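Side-chain contacts in maltose operon transcriptional repressor (Staphylococcus aureus subsp. aureus Mu50, PDB 3HCW), which probably represses transcription of the maltose operon, as a LacI-type regulator whose effector-binding region resembles periplasmic sugar-binding proteins: residues A[135-140]-A[178-183]; A[148-153]-A[164-169]; A[194-199]-A[205-210]; A[199-204]-A[231-236]. All blocks are in the same frame, centred on the assembly; numbering follows the deposited sequence.

All four contacts lie in the periplasmic binding protein-like part of the chain. Interactions 1, 2 and 3 are built on neighbouring strands of one sheet, in the order 194-198, 133-139, 163-169. Backbone hydrogen bonds between these strands tie the three contacts together. Along the chain, interaction 2 is nested within the loop closed by interaction 1; interactions 3 and 4 come later, their segments alternating. The centres of 1 and 3 are about 8 Å apart, and those of 2 and 4 about 17 Å. Interactions 3 and 4 share helix 201-213 and Leu199, and both touch the second subunit, so helix 201-213 connects the sheet to the subunit interface.

Interaction 1 of 4, residues A[135-140]-A[178-183]; sequences IFITEK and NYMQNL
Ile135 and Ile137 on strand 133-139 meet Leu183 and Met180 on helix 173-187 through methyl ends alone. Each pair reaches tip to tip. CD1 of Ile137 lies 3.8 Å from CE of Met180, and CD1 of Ile135 lies 4.1 Å from CD1 of Leu183. The two isoleucines alternate with Phe136, so both look toward the helix. Both carry CG1 opposite the carbonyl carbon, and in Ile137 the chain then runs on extended (chi2 -173°), which carries CD1 outward. Met180 does not start out pointing at the strand. Bends at chi2 (-59°) and chi3 turn its thioether round and bring the methyl to Ile137. A water bridges the polar ends of Lys140 and Tyr179. It accepts from Lys140 NZ at 2.8 Å and is also hydrogen-bonded to Tyr179 OH, at the edge of the ring and in its plane. No direct hydrogen bond links the two segments. The helix packs on the sheet through these apolar side chains. Strand 163-169 flanks the contact on one side, where Leu183 touches Gln165. Strand 194-198 and helix 201-213 close the other, with Ile196 against Ile137 and Val210 against Met180.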
loop_
_atom_site.group_PDB
_atom_site.type_symbol
_atom_site.label_atom_id
_atom_site.label_comp_id
_atom_site.label_asym_id
_atom_site.label_seq_id
_atom_site.Cartn_x
_atom_site.Cartn_y
_atom_site.Cartn_z
ATOM N N ILE A 135 -23.970 -11.380 1.094
ATOM C CA ILE A 135 -23.484 -10.758 2.331
ATOM C C ILE A 135 -22.675 -9.505 1.984
ATOM O O ILE A 135 -21.752 -9.570 1.165
ATOM C CB ILE A 135 -22.604 -11.740 3.162
ATOM C CG1 ILE A 135 -23.362 -13.030 3.482
ATOM C CG2 ILE A 135 -22.123 -11.080 4.461
ATOM C CD1 ILE A 135 -22.487 -14.289 3.476
ATOM N N PHE A 136 -23.047 -8.367 2.572
ATOM C CA PHE A 136 -22.246 -7.149 2.479
ATOM C C PHE A 136 -21.559 -6.878 3.809
ATOM O O PHE A 136 -22.206 -6.835 4.854
ATOM C CB PHE A 136 -23.083 -5.924 2.086
ATOM C CG PHE A 136 -22.260 -4.750 1.592
ATOM C CD1 PHE A 136 -22.032 -4.574 0.218
ATOM C CD2 PHE A 136 -21.720 -3.818 2.491
ATOM C CE1 PHE A 136 -21.274 -3.494 -0.256
ATOM C CE2 PHE A 136 -20.957 -2.737 2.034
ATOM C CZ PHE A 136 -20.735 -2.574 0.655
ATOM N N ILE A 137 -20.247 -6.681 3.755
ATOM C CA ILE A 137 -19.468 -6.408 4.952
ATOM C C ILE A 137 -18.954 -4.967 4.930
ATOM O O ILE A 137 -18.319 -4.537 3.969
ATOM C CB ILE A 137 -18.319 -7.437 5.134
ATOM C CG1 ILE A 137 -18.873 -8.865 5.099
ATOM C CG2 ILE A 137 -17.570 -7.183 6.436
ATOM C CD1 ILE A 137 -17.858 -9.947 5.423
ATOM N N THR A 138 -19.252 -4.221 5.986
ATOM C CA THR A 138 -18.863 -2.816 6.062
ATOM C C THR A 138 -18.096 -2.463 7.349
ATOM O O THR A 138 -18.021 -3.267 8.288
ATOM C CB THR A 138 -20.081 -1.866 5.825
ATOM O OG1 THR A 138 -19.611 -0.534 5.591
ATOM C CG2 THR A 138 -21.060 -1.881 7.004
ATOM N N GLU A 139 -17.509 -1.268 7.354
ATOM C CA GLU A 139 -16.773 -0.723 8.494
ATOM C C GLU A 139 -17.610 0.301 9.236
ATOM O O GLU A 139 -18.466 0.950 8.650
ATOM C CB GLU A 139 -15.503 -0.019 8.016
ATOM C CG GLU A 139 -14.247 -0.869 8.013
ATOM C CD GLU A 139 -13.073 -0.160 7.346
ATOM O OE1 GLU A 139 -13.241 0.373 6.222
ATOM O OE2 GLU A 139 -11.976 -0.144 7.951
ATOM N N LYS A 140 -17.316 0.471 10.519
ATOM C CA LYS A 140 -18.002 1.445 11.361
ATOM C C LYS A 140 -17.720 2.896 10.952
ATOM O O LYS A 140 -16.768 3.186 10.216
ATOM C CB LYS A 140 -17.644 1.219 12.834
ATOM C CG LYS A 140 -17.259 -0.220 13.157
ATOM C CD LYS A 140 -17.985 -0.722 14.387
ATOM C CE LYS A 140 -17.722 -2.200 14.593
ATOM N NZ LYS A 140 -18.916 -2.919 15.120
ATOM N N ASN A 178 -15.026 -14.164 14.526
ATOM C CA ASN A 178 -16.275 -14.516 15.200
ATOM C C ASN A 178 -17.476 -14.442 14.258
ATOM O O ASN A 178 -18.330 -15.329 14.267
ATOM C CB ASN A 178 -16.498 -13.632 16.430
ATOM C CG ASN A 178 -17.860 -13.847 17.058
ATOM O OD1 ASN A 178 -18.112 -14.880 17.682
ATOM N ND2 ASN A 178 -18.754 -12.879 16.885
ATOM N N TYR A 179 -17.526 -13.384 13.446
ATOM C CA TYR A 179 -18.580 -13.226 12.447
ATOM C C TYR A 179 -18.562 -14.331 11.386
ATOM O O TYR A 179 -19.616 -14.822 11.005
ATOM C CB TYR A 179 -18.511 -11.848 11.773
ATOM C CG TYR A 179 -19.007 -10.705 12.623
ATOM C CD1 TYR A 179 -20.290 -10.720 13.180
ATOM C CD2 TYR A 179 -18.204 -9.597 12.860
ATOM C CE1 TYR A 179 -20.743 -9.666 13.967
ATOM C CE2 TYR A 179 -18.652 -8.533 13.636
ATOM C CZ TYR A 179 -19.916 -8.575 14.189
ATOM O OH TYR A 179 -20.351 -7.519 14.960
ATOM N N MET A 180 -17.376 -14.720 10.917
ATOM C CA MET A 180 -17.286 -15.771 9.904
ATOM C C MET A 180 -17.485 -17.164 10.492
ATOM O O MET A 180 -17.980 -18.042 9.798
ATOM C CB MET A 180 -15.981 -15.694 9.083
ATOM C CG MET A 180 -15.807 -14.448 8.180
ATOM S SD MET A 180 -17.087 -14.200 6.930
ATOM C CE MET A 180 -18.117 -12.953 7.712
ATOM N N GLN A 181 -17.110 -17.360 11.762
ATOM C CA GLN A 181 -17.416 -18.606 12.495
ATOM C C GLN A 181 -18.913 -18.889 12.542
ATOM O O GLN A 181 -19.343 -20.021 12.292
ATOM C CB GLN A 181 -16.863 -18.574 13.922
ATOM C CG GLN A 181 -15.442 -19.093 14.050
ATOM C CD GLN A 181 -14.808 -18.790 15.402
ATOM O OE1 GLN A 181 -15.393 -18.095 16.248
ATOM N NE2 GLN A 181 -13.598 -19.318 15.612
ATOM N N ASN A 182 -19.695 -17.851 12.847
ATOM C CA ASN A 182 -21.159 -17.909 12.794
ATOM C C ASN A 182 -21.754 -18.368 11.465
ATOM O O ASN A 182 -22.825 -18.976 11.445
ATOM C CB ASN A 182 -21.743 -16.543 13.132
ATOM C CG ASN A 182 -22.126 -16.421 14.580
ATOM O OD1 ASN A 182 -23.294 -16.568 14.927
ATOM N ND2 ASN A 182 -21.144 -16.169 15.441
ATOM N N LEU A 183 -21.061 -18.073 10.363
ATOM C CA LEU A 183 -21.573 -18.350 9.024
ATOM C C LEU A 183 -20.967 -19.607 8.432
ATOM O O LEU A 183 -21.404 -20.068 7.385
ATOM C CB LEU A 183 -21.288 -17.164 8.095
ATOM C CG LEU A 183 -22.035 -15.856 8.364
ATOM C CD1 LEU A 183 -21.504 -14.740 7.471
ATOM C CD2 LEU A 183 -23.540 -16.038 8.187
HETATM O O HOH W 1 -17.869 -5.466 14.958
#

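Interaction 2 of 4, residues A[148-153]-A[164-169]; sequences DRIQGF and YQIIET
Phe153 of helix 144-159 fits against Tyr164 and Ile166 of strand 163-169, and Ile150 adds a second point of touch one turn earlier in the helix.

The aromatic part is an offset edge-to-face pair. The edge of the Phe153 ring is directed at the face of Tyr164, with the planes at 85° and the centroids 5.7 Å apart. CE2 of Phe153 comes 3.8 Å from CD1 of Tyr164, and CZ of Phe153 is 4.0 Å from CB of Tyr164. The side chains lie alongside one another, pointing opposite ways. Phe153 is swung out with CG opposite its backbone N (chi1 167°), which carries the ring to the strand.

The aliphatic part centres on one methyl. CD1 of Ile166 lies 3.7 Å from CE2 of Phe153. The same methyl is 4.0 Å from CG2 of Ile150, whose side chain crosses that of Ile166 at a slant. A turn at chi2 of Ile166 (-63°) helps to place CD1 between the two helix residues.

No hydrogen bond crosses the contact. Phe153 also meets the ring of Phe136 on the adjacent strand, so its ring bridges both strands.

Helix 148-153 and strand 164-169 run nearly antiparallel, with their axes 10.7 Å apart. They are the helix and second strand of a beta-alpha-beta crossover, strand 133-139 to helix 144-159 to strand 163-169, the repeating unit of the periplasmic binding protein-like fold.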
loop_
_atom_site.group_PDB
_atom_site.type_symbol
_atom_site.label_atom_id
_atom_site.label_comp_id
_atom_site.label_asym_id
_atom_site.label_seq_id
_atom_site.Cartn_x
_atom_site.Cartn_y
_atom_site.Cartn_z
ATOM N N ASP A 148 -23.958 4.710 0.573
ATOM C CA ASP A 148 -24.180 4.591 -0.872
ATOM C C ASP A 148 -23.972 3.173 -1.415
ATOM O O ASP A 148 -24.769 2.702 -2.202
ATOM C CB ASP A 148 -23.259 5.539 -1.626
ATOM C CG ASP A 148 -23.709 6.971 -1.562
ATOM O OD1 ASP A 148 -23.083 7.803 -2.257
ATOM O OD2 ASP A 148 -24.682 7.264 -0.832
ATOM N N ARG A 149 -22.897 2.512 -0.982
ATOM C CA ARG A 149 -22.577 1.156 -1.446
ATOM C C ARG A 149 -23.520 0.099 -0.861
ATOM O O ARG A 149 -23.904 -0.835 -1.563
ATOM C CB ARG A 149 -21.093 0.814 -1.219
ATOM C CG ARG A 149 -20.145 1.633 -2.119
ATOM C CD ARG A 149 -18.670 1.312 -1.889
ATOM N NE ARG A 149 -17.803 2.251 -2.608
ATOM C CZ ARG A 149 -16.499 2.425 -2.380
ATOM N NH1 ARG A 149 -15.876 1.729 -1.440
ATOM N NH2 ARG A 149 -15.818 3.324 -3.083
ATOM N N ILE A 150 -23.902 0.259 0.409
ATOM C CA ILE A 150 -24.976 -0.548 1.001
ATOM C C ILE A 150 -26.294 -0.383 0.228
ATOM O O ILE A 150 -26.917 -1.379 -0.152
ATOM C CB ILE A 150 -25.136 -0.278 2.542
ATOM C CG1 ILE A 150 -23.918 -0.836 3.295
ATOM C CG2 ILE A 150 -26.417 -0.905 3.101
ATOM C CD1 ILE A 150 -23.756 -0.359 4.706
ATOM N N GLN A 151 -26.703 0.862 -0.027
ATOM C CA GLN A 151 -27.935 1.124 -0.786
ATOM C C GLN A 151 -27.975 0.455 -2.181
ATOM O O GLN A 151 -28.989 -0.124 -2.563
ATOM C CB GLN A 151 -28.188 2.630 -0.914
ATOM C CG GLN A 151 -29.504 3.005 -1.628
ATOM C CD GLN A 151 -30.729 2.405 -0.959
ATOM O OE1 GLN A 151 -31.130 2.833 0.126
ATOM N NE2 GLN A 151 -31.334 1.407 -1.608
ATOM N N GLY A 152 -26.876 0.525 -2.924
ATOM C CA GLY A 152 -26.815 -0.098 -4.243
ATOM C C GLY A 152 -26.889 -1.613 -4.170
ATOM O O GLY A 152 -27.450 -2.267 -5.051
ATOM N N PHE A 153 -26.315 -2.164 -3.104
ATOM C CA PHE A 153 -26.281 -3.600 -2.871
ATOM C C PHE A 153 -27.681 -4.121 -2.560
ATOM O O PHE A 153 -28.142 -5.099 -3.168
ATOM C CB PHE A 153 -25.324 -3.890 -1.702
ATOM C CG PHE A 153 -25.417 -5.287 -1.144
ATOM C CD1 PHE A 153 -24.735 -6.335 -1.750
ATOM C CD2 PHE A 153 -26.159 -5.543 0.014
ATOM C CE1 PHE A 153 -24.802 -7.627 -1.220
ATOM C CE2 PHE A 153 -26.233 -6.813 0.541
ATOM C CZ PHE A 153 -25.546 -7.857 -0.071
ATOM N N TYR A 164 -30.335 -11.524 1.690
ATOM C CA TYR A 164 -29.087 -10.843 1.981
ATOM C C TYR A 164 -28.998 -10.417 3.438
ATOM O O TYR A 164 -30.021 -10.270 4.108
ATOM C CB TYR A 164 -28.890 -9.634 1.060
ATOM C CG TYR A 164 -29.847 -8.474 1.283
ATOM C CD1 TYR A 164 -29.553 -7.461 2.210
ATOM C CD2 TYR A 164 -31.029 -8.372 0.556
ATOM C CE1 TYR A 164 -30.421 -6.397 2.412
ATOM C CE2 TYR A 164 -31.906 -7.299 0.745
ATOM C CZ TYR A 164 -31.592 -6.316 1.672
ATOM O OH TYR A 164 -32.449 -5.249 1.862
ATOM N N GLN A 165 -27.764 -10.196 3.894
ATOM C CA GLN A 165 -27.495 -9.620 5.199
ATOM C C GLN A 165 -26.372 -8.567 5.140
ATOM O O GLN A 165 -25.537 -8.591 4.236
ATOM C CB GLN A 165 -27.159 -10.730 6.192
ATOM C CG GLN A 165 -25.877 -11.472 5.893
ATOM C CD GLN A 165 -25.516 -12.473 6.956
ATOM O OE1 GLN A 165 -25.513 -13.680 6.708
ATOM N NE2 GLN A 165 -25.205 -11.986 8.153
ATOM N N ILE A 166 -26.382 -7.637 6.095
ATOM C CA ILE A 166 -25.332 -6.619 6.249
ATOM C C ILE A 166 -24.608 -6.922 7.558
ATOM O O ILE A 166 -25.244 -7.163 8.593
ATOM C CB ILE A 166 -25.910 -5.150 6.308
ATOM C CG1 ILE A 166 -26.906 -4.847 5.167
ATOM C CG2 ILE A 166 -24.793 -4.098 6.352
ATOM C CD1 ILE A 166 -26.324 -4.894 3.747
ATOM N N ILE A 167 -23.282 -6.944 7.505
ATOM C CA ILE A 167 -22.460 -7.107 8.696
ATOM C C ILE A 167 -21.580 -5.873 8.824
ATOM O O ILE A 167 -20.857 -5.519 7.890
ATOM C CB ILE A 167 -21.558 -8.367 8.628
ATOM C CG1 ILE A 167 -22.404 -9.644 8.578
ATOM C CG2 ILE A 167 -20.550 -8.396 9.800
ATOM C CD1 ILE A 167 -21.606 -10.898 8.256
ATOM N N GLU A 168 -21.667 -5.211 9.974
ATOM C CA GLU A 168 -20.781 -4.109 10.297
ATOM C C GLU A 168 -19.731 -4.609 11.279
ATOM O O GLU A 168 -20.051 -5.210 12.305
ATOM C CB GLU A 168 -21.567 -2.955 10.897
ATOM C CG GLU A 168 -20.850 -1.628 10.834
ATOM C CD GLU A 168 -21.588 -0.555 11.603
ATOM O OE1 GLU A 168 -21.746 -0.707 12.835
ATOM O OE2 GLU A 168 -22.005 0.442 10.976
ATOM N N THR A 169 -18.469 -4.370 10.959
ATOM C CA THR A 169 -17.390 -4.938 11.743
ATOM C C THR A 169 -16.223 -3.983 11.838
ATOM O O THR A 169 -16.073 -3.096 10.993
ATOM C CB THR A 169 -16.929 -6.300 11.154
ATOM O OG1 THR A 169 -15.866 -6.846 11.947
ATOM C CG2 THR A 169 -16.463 -6.138 9.714
#

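Interaction 3 of 4, residues A[194-199]-A[205-210]; sequences QAIISL and LAILSV
Ile207 sets CG2 opposite its backbone N and CG1 opposite the carbonyl carbon (chi1 -47°). Its CB points toward strand 194-198, and with this torsion CG1 meets Ser198 while CG2 meets Ile196. Ser198 places OG opposite its own carbonyl carbon (chi1 -55°), on the side facing the helix. CG1 of Ile207 then packs on OG of Ser198 at 3.7 Å. This is a van der Waals touch. The polar partner of the hydroxyl is His204, nearly one turn earlier in the helix, whose ND1 is hydrogen-bonded to OG of Ser198. The other branch makes a looser contact, with CG2 of Ile207 4.4 Å from CG2 of Ile196. Ile196 and Ser198 are two apart in the strand and present their side chains to the same face.

The contact belongs to the first half of a beta-alpha-beta unit, strand 194-198, helix 201-213 and strand 222-227. The helix packs back obliquely across the strand that leads into it.

Around this pair, Ile207 also touches Ile176 of helix 173-187, and Ile196 touches Ile137 of the neighbouring strand. On the helix, Ser209 OG is hydrogen-bonded to Ala236 O of the second subunit, and Leu205 packs on Ile235 of that subunit.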
loop_
_atom_site.group_PDB
_atom_site.type_symbol
_atom_site.label_atom_id
_atom_site.label_comp_id
_atom_site.label_asym_id
_atom_site.label_seq_id
_atom_site.Cartn_x
_atom_site.Cartn_y
_atom_site.Cartn_z
ATOM N N GLN A 194 -23.227 -18.675 -2.365
ATOM C CA GLN A 194 -23.050 -17.384 -1.681
ATOM C C GLN A 194 -21.956 -16.482 -2.241
ATOM O O GLN A 194 -21.017 -16.941 -2.884
ATOM C CB GLN A 194 -22.844 -17.588 -0.183
ATOM C CG GLN A 194 -24.138 -17.695 0.593
ATOM C CD GLN A 194 -24.025 -18.604 1.792
ATOM O OE1 GLN A 194 -23.468 -19.700 1.707
ATOM N NE2 GLN A 194 -24.572 -18.161 2.920
ATOM N N ALA A 195 -22.114 -15.190 -1.987
ATOM C CA ALA A 195 -21.125 -14.179 -2.328
ATOM C C ALA A 195 -20.933 -13.225 -1.156
ATOM O O ALA A 195 -21.908 -12.823 -0.493
ATOM C CB ALA A 195 -21.537 -13.406 -3.585
ATOM N N ILE A 196 -19.674 -12.887 -0.899
ATOM C CA ILE A 196 -19.330 -11.896 0.113
ATOM C C ILE A 196 -18.783 -10.654 -0.570
ATOM O O ILE A 196 -17.801 -10.728 -1.327
ATOM C CB ILE A 196 -18.291 -12.433 1.128
ATOM C CG1 ILE A 196 -18.877 -13.591 1.934
ATOM C CG2 ILE A 196 -17.803 -11.301 2.051
ATOM C CD1 ILE A 196 -17.834 -14.454 2.635
ATOM N N ILE A 197 -19.429 -9.519 -0.313
ATOM C CA ILE A 197 -18.943 -8.238 -0.808
ATOM C C ILE A 197 -18.484 -7.349 0.349
ATOM O O ILE A 197 -19.212 -7.174 1.331
ATOM C CB ILE A 197 -19.993 -7.521 -1.704
ATOM C CG1 ILE A 197 -20.167 -8.283 -3.023
ATOM C CG2 ILE A 197 -19.563 -6.076 -2.009
ATOM C CD1 ILE A 197 -21.478 -7.985 -3.779
ATOM N N SER A 198 -17.261 -6.822 0.239
ATOM C CA SER A 198 -16.726 -5.891 1.231
ATOM C C SER A 198 -16.709 -4.480 0.689
ATOM O O SER A 198 -16.453 -4.259 -0.496
ATOM C CB SER A 198 -15.297 -6.265 1.644
ATOM O OG SER A 198 -15.219 -7.602 2.105
ATOM N N LEU A 199 -16.951 -3.547 1.600
ATOM C CA LEU A 199 -16.877 -2.105 1.385
ATOM C C LEU A 199 -15.625 -1.586 0.649
ATOM O O LEU A 199 -15.723 -0.690 -0.183
ATOM C CB LEU A 199 -16.973 -1.411 2.753
ATOM C CG LEU A 199 -16.967 0.120 2.735
ATOM C CD1 LEU A 199 -18.245 0.619 2.089
ATOM C CD2 LEU A 199 -16.810 0.688 4.135
ATOM N N LEU A 205 -9.161 -7.688 2.488
ATOM C CA LEU A 205 -7.975 -8.520 2.671
ATOM C C LEU A 205 -7.955 -9.225 4.031
ATOM O O LEU A 205 -7.467 -10.345 4.132
ATOM C CB LEU A 205 -6.699 -7.719 2.478
ATOM C CG LEU A 205 -6.329 -7.204 1.077
ATOM C CD1 LEU A 205 -5.095 -6.322 1.193
ATOM C CD2 LEU A 205 -6.084 -8.321 0.072
ATOM N N ALA A 206 -8.489 -8.567 5.061
ATOM C CA ALA A 206 -8.633 -9.180 6.382
ATOM C C ALA A 206 -9.662 -10.306 6.317
ATOM O O ALA A 206 -9.467 -11.347 6.930
ATOM C CB ALA A 206 -9.045 -8.139 7.424
ATOM N N ILE A 207 -10.753 -10.076 5.579
ATOM C CA ILE A 207 -11.784 -11.093 5.367
ATOM C C ILE A 207 -11.198 -12.362 4.715
ATOM O O ILE A 207 -11.441 -13.461 5.195
ATOM C CB ILE A 207 -12.981 -10.577 4.493
ATOM C CG1 ILE A 207 -13.501 -9.194 4.935
ATOM C CG2 ILE A 207 -14.119 -11.606 4.459
ATOM C CD1 ILE A 207 -14.146 -9.134 6.316
ATOM N N LEU A 208 -10.430 -12.197 3.634
ATOM C CA LEU A 208 -9.840 -13.332 2.907
ATOM C C LEU A 208 -8.916 -14.143 3.808
ATOM O O LEU A 208 -8.854 -15.363 3.695
ATOM C CB LEU A 208 -9.083 -12.861 1.651
ATOM C CG LEU A 208 -9.883 -12.034 0.637
ATOM C CD1 LEU A 208 -9.002 -11.434 -0.448
ATOM C CD2 LEU A 208 -11.026 -12.816 0.040
ATOM N N SER A 209 -8.232 -13.449 4.720
ATOM C CA SER A 209 -7.307 -14.070 5.662
ATOM C C SER A 209 -8.049 -14.973 6.635
ATOM O O SER A 209 -7.603 -16.090 6.910
ATOM C CB SER A 209 -6.530 -12.994 6.415
ATOM O OG SER A 209 -5.489 -13.574 7.186
ATOM N N VAL A 210 -9.194 -14.499 7.124
ATOM C CA VAL A 210 -10.022 -15.274 8.038
ATOM C C VAL A 210 -10.654 -16.453 7.285
ATOM O O VAL A 210 -10.666 -17.580 7.782
ATOM C CB VAL A 210 -11.064 -14.360 8.757
ATOM C CG1 VAL A 210 -12.186 -15.166 9.391
ATOM C CG2 VAL A 210 -10.359 -13.482 9.824
#

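Interaction 4 of 4, residues A[199-204]-A[231-236]; sequences LDAMLH and YLTEIA
The capped N-terminal end of helix 201-213 meets the short helix 231-234 here, close to the second subunit. Asp200 is the N-cap: its OD2 accepts from Met202 N at 3.2 Å, with the donor lying well above the carboxylate plane. The contact itself is apolar. CB of Ala201 packs on CG2 of Thr233 at 3.7 Å, where the backbones come nearest. Thr233 has OG1 between its backbone N and the carbonyl carbon (chi1 43°). CG2 therefore faces Ala201, while OG1 is hydrogen-bonded to Asp229 OD1 and Ser230 O. The second touch is longer, with CE of Met202 4.1 Å from CD1 of Leu232. Met202 first points away from the short helix. The chain doubles back after CG (chi2 49°). The two side chains run at an angle to each other, meeting at CE and CD1. Both residues also lie on Pro25 of helix 25-39.

Beyond this pair lies the second subunit, where Met202 meets Tyr231 of that chain and Leu232 meets its own counterpart. Both helices begin just after the C-terminal ends of parallel strands 194-198 and 222-227, as helices do in alpha/beta folds, and the site adjoins the second subunit.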
loop_
_atom_site.group_PDB
_atom_site.type_symbol
_atom_site.label_atom_id
_atom_site.label_comp_id
_atom_site.label_asym_id
_atom_site.label_seq_id
_atom_site.Cartn_x
_atom_site.Cartn_y
_atom_site.Cartn_z
ATOM N N LEU A 199 -16.951 -3.547 1.600
ATOM C CA LEU A 199 -16.877 -2.105 1.385
ATOM C C LEU A 199 -15.625 -1.586 0.649
ATOM O O LEU A 199 -15.723 -0.690 -0.183
ATOM C CB LEU A 199 -16.973 -1.411 2.753
ATOM C CG LEU A 199 -16.967 0.120 2.735
ATOM C CD1 LEU A 199 -18.245 0.619 2.089
ATOM C CD2 LEU A 199 -16.810 0.688 4.135
ATOM N N ASP A 200 -14.464 -2.151 0.972
ATOM C CA ASP A 200 -13.177 -1.609 0.567
ATOM C C ASP A 200 -12.141 -2.721 0.632
ATOM O O ASP A 200 -12.247 -3.615 1.459
ATOM C CB ASP A 200 -12.778 -0.463 1.521
ATOM C CG ASP A 200 -11.356 0.021 1.297
ATOM O OD1 ASP A 200 -11.092 0.573 0.210
ATOM O OD2 ASP A 200 -10.502 -0.160 2.199
ATOM N N ALA A 201 -11.138 -2.642 -0.239
ATOM C CA ALA A 201 -10.109 -3.668 -0.394
ATOM C C ALA A 201 -9.274 -3.967 0.862
ATOM O O ALA A 201 -8.908 -5.108 1.090
ATOM C CB ALA A 201 -9.191 -3.282 -1.548
ATOM N N MET A 202 -8.978 -2.946 1.667
ATOM C CA MET A 202 -8.173 -3.125 2.885
ATOM C C MET A 202 -8.911 -3.980 3.914
ATOM O O MET A 202 -8.336 -4.917 4.474
ATOM C CB MET A 202 -7.759 -1.762 3.468
ATOM C CG MET A 202 -6.486 -1.790 4.328
ATOM S SD MET A 202 -5.041 -2.631 3.602
ATOM C CE MET A 202 -4.809 -1.692 2.100
ATOM N N LEU A 203 -10.197 -3.694 4.115
ATOM C CA LEU A 203 -11.061 -4.564 4.919
ATOM C C LEU A 203 -11.220 -5.965 4.281
ATOM O O LEU A 203 -11.139 -6.975 4.966
ATOM C CB LEU A 203 -12.430 -3.904 5.131
ATOM C CG LEU A 203 -13.524 -4.696 5.857
ATOM C CD1 LEU A 203 -13.070 -4.994 7.275
ATOM C CD2 LEU A 203 -14.853 -3.924 5.842
ATOM N N HIS A 204 -11.427 -6.010 2.968
ATOM C CA HIS A 204 -11.554 -7.277 2.228
ATOM C C HIS A 204 -10.377 -8.228 2.416
ATOM O O HIS A 204 -10.577 -9.434 2.499
ATOM C CB HIS A 204 -11.727 -6.995 0.738
ATOM C CG HIS A 204 -12.253 -8.151 -0.054
ATOM N ND1 HIS A 204 -13.540 -8.621 0.079
ATOM C CD2 HIS A 204 -11.683 -8.890 -1.039
ATOM C CE1 HIS A 204 -13.738 -9.612 -0.771
ATOM N NE2 HIS A 204 -12.622 -9.800 -1.456
ATOM N N TYR A 231 -3.198 -3.035 -7.182
ATOM C CA TYR A 231 -2.309 -4.175 -7.291
ATOM C C TYR A 231 -2.607 -5.230 -6.228
ATOM O O TYR A 231 -2.398 -6.416 -6.464
ATOM C CB TYR A 231 -0.842 -3.711 -7.221
ATOM C CG TYR A 231 0.167 -4.783 -7.572
ATOM C CD1 TYR A 231 0.179 -5.381 -8.841
ATOM C CD2 TYR A 231 1.113 -5.197 -6.642
ATOM C CE1 TYR A 231 1.109 -6.374 -9.164
ATOM C CE2 TYR A 231 2.051 -6.184 -6.953
ATOM C CZ TYR A 231 2.044 -6.771 -8.206
ATOM O OH TYR A 231 2.974 -7.749 -8.488
ATOM N N LEU A 232 -3.148 -4.796 -5.089
ATOM C CA LEU A 232 -3.391 -5.679 -3.941
ATOM C C LEU A 232 -4.556 -6.643 -4.103
ATOM O O LEU A 232 -4.499 -7.758 -3.599
ATOM C CB LEU A 232 -3.556 -4.862 -2.658
ATOM C CG LEU A 232 -2.308 -4.093 -2.208
ATOM C CD1 LEU A 232 -2.625 -3.222 -1.006
ATOM C CD2 LEU A 232 -1.143 -5.044 -1.907
ATOM N N THR A 233 -5.614 -6.213 -4.787
ATOM C CA THR A 233 -6.723 -7.103 -5.102
ATOM C C THR A 233 -6.360 -8.013 -6.275
ATOM O O THR A 233 -6.794 -9.156 -6.324
ATOM C CB THR A 233 -8.008 -6.333 -5.429
ATOM O OG1 THR A 233 -7.701 -5.225 -6.278
ATOM C CG2 THR A 233 -8.666 -5.818 -4.161
ATOM N N GLU A 234 -5.560 -7.490 -7.207
ATOM C CA GLU A 234 -5.005 -8.262 -8.312
ATOM C C GLU A 234 -4.182 -9.475 -7.852
ATOM O O GLU A 234 -4.258 -10.540 -8.450
ATOM C CB GLU A 234 -4.137 -7.357 -9.192
ATOM C CG GLU A 234 -3.710 -8.010 -10.507
ATOM C CD GLU A 234 -2.926 -7.081 -11.429
ATOM O OE1 GLU A 234 -2.103 -7.605 -12.204
ATOM O OE2 GLU A 234 -3.134 -5.845 -11.387
ATOM N N ILE A 235 -3.394 -9.311 -6.793
ATOM C CA ILE A 235 -2.552 -10.411 -6.312
ATOM C C ILE A 235 -2.978 -10.926 -4.930
ATOM O O ILE A 235 -2.180 -11.524 -4.207
ATOM C CB ILE A 235 -1.024 -10.086 -6.383
ATOM C CG1 ILE A 235 -0.662 -8.900 -5.477
ATOM C CG2 ILE A 235 -0.596 -9.823 -7.847
ATOM C CD1 ILE A 235 0.807 -8.828 -5.113
ATOM N N ALA A 236 -4.253 -10.717 -4.593
ATOM C CA ALA A 236 -4.865 -11.335 -3.412
ATOM C C ALA A 236 -5.009 -12.839 -3.630
ATOM O O ALA A 236 -4.793 -13.329 -4.734
ATOM C CB ALA A 236 -6.224 -10.710 -3.122
#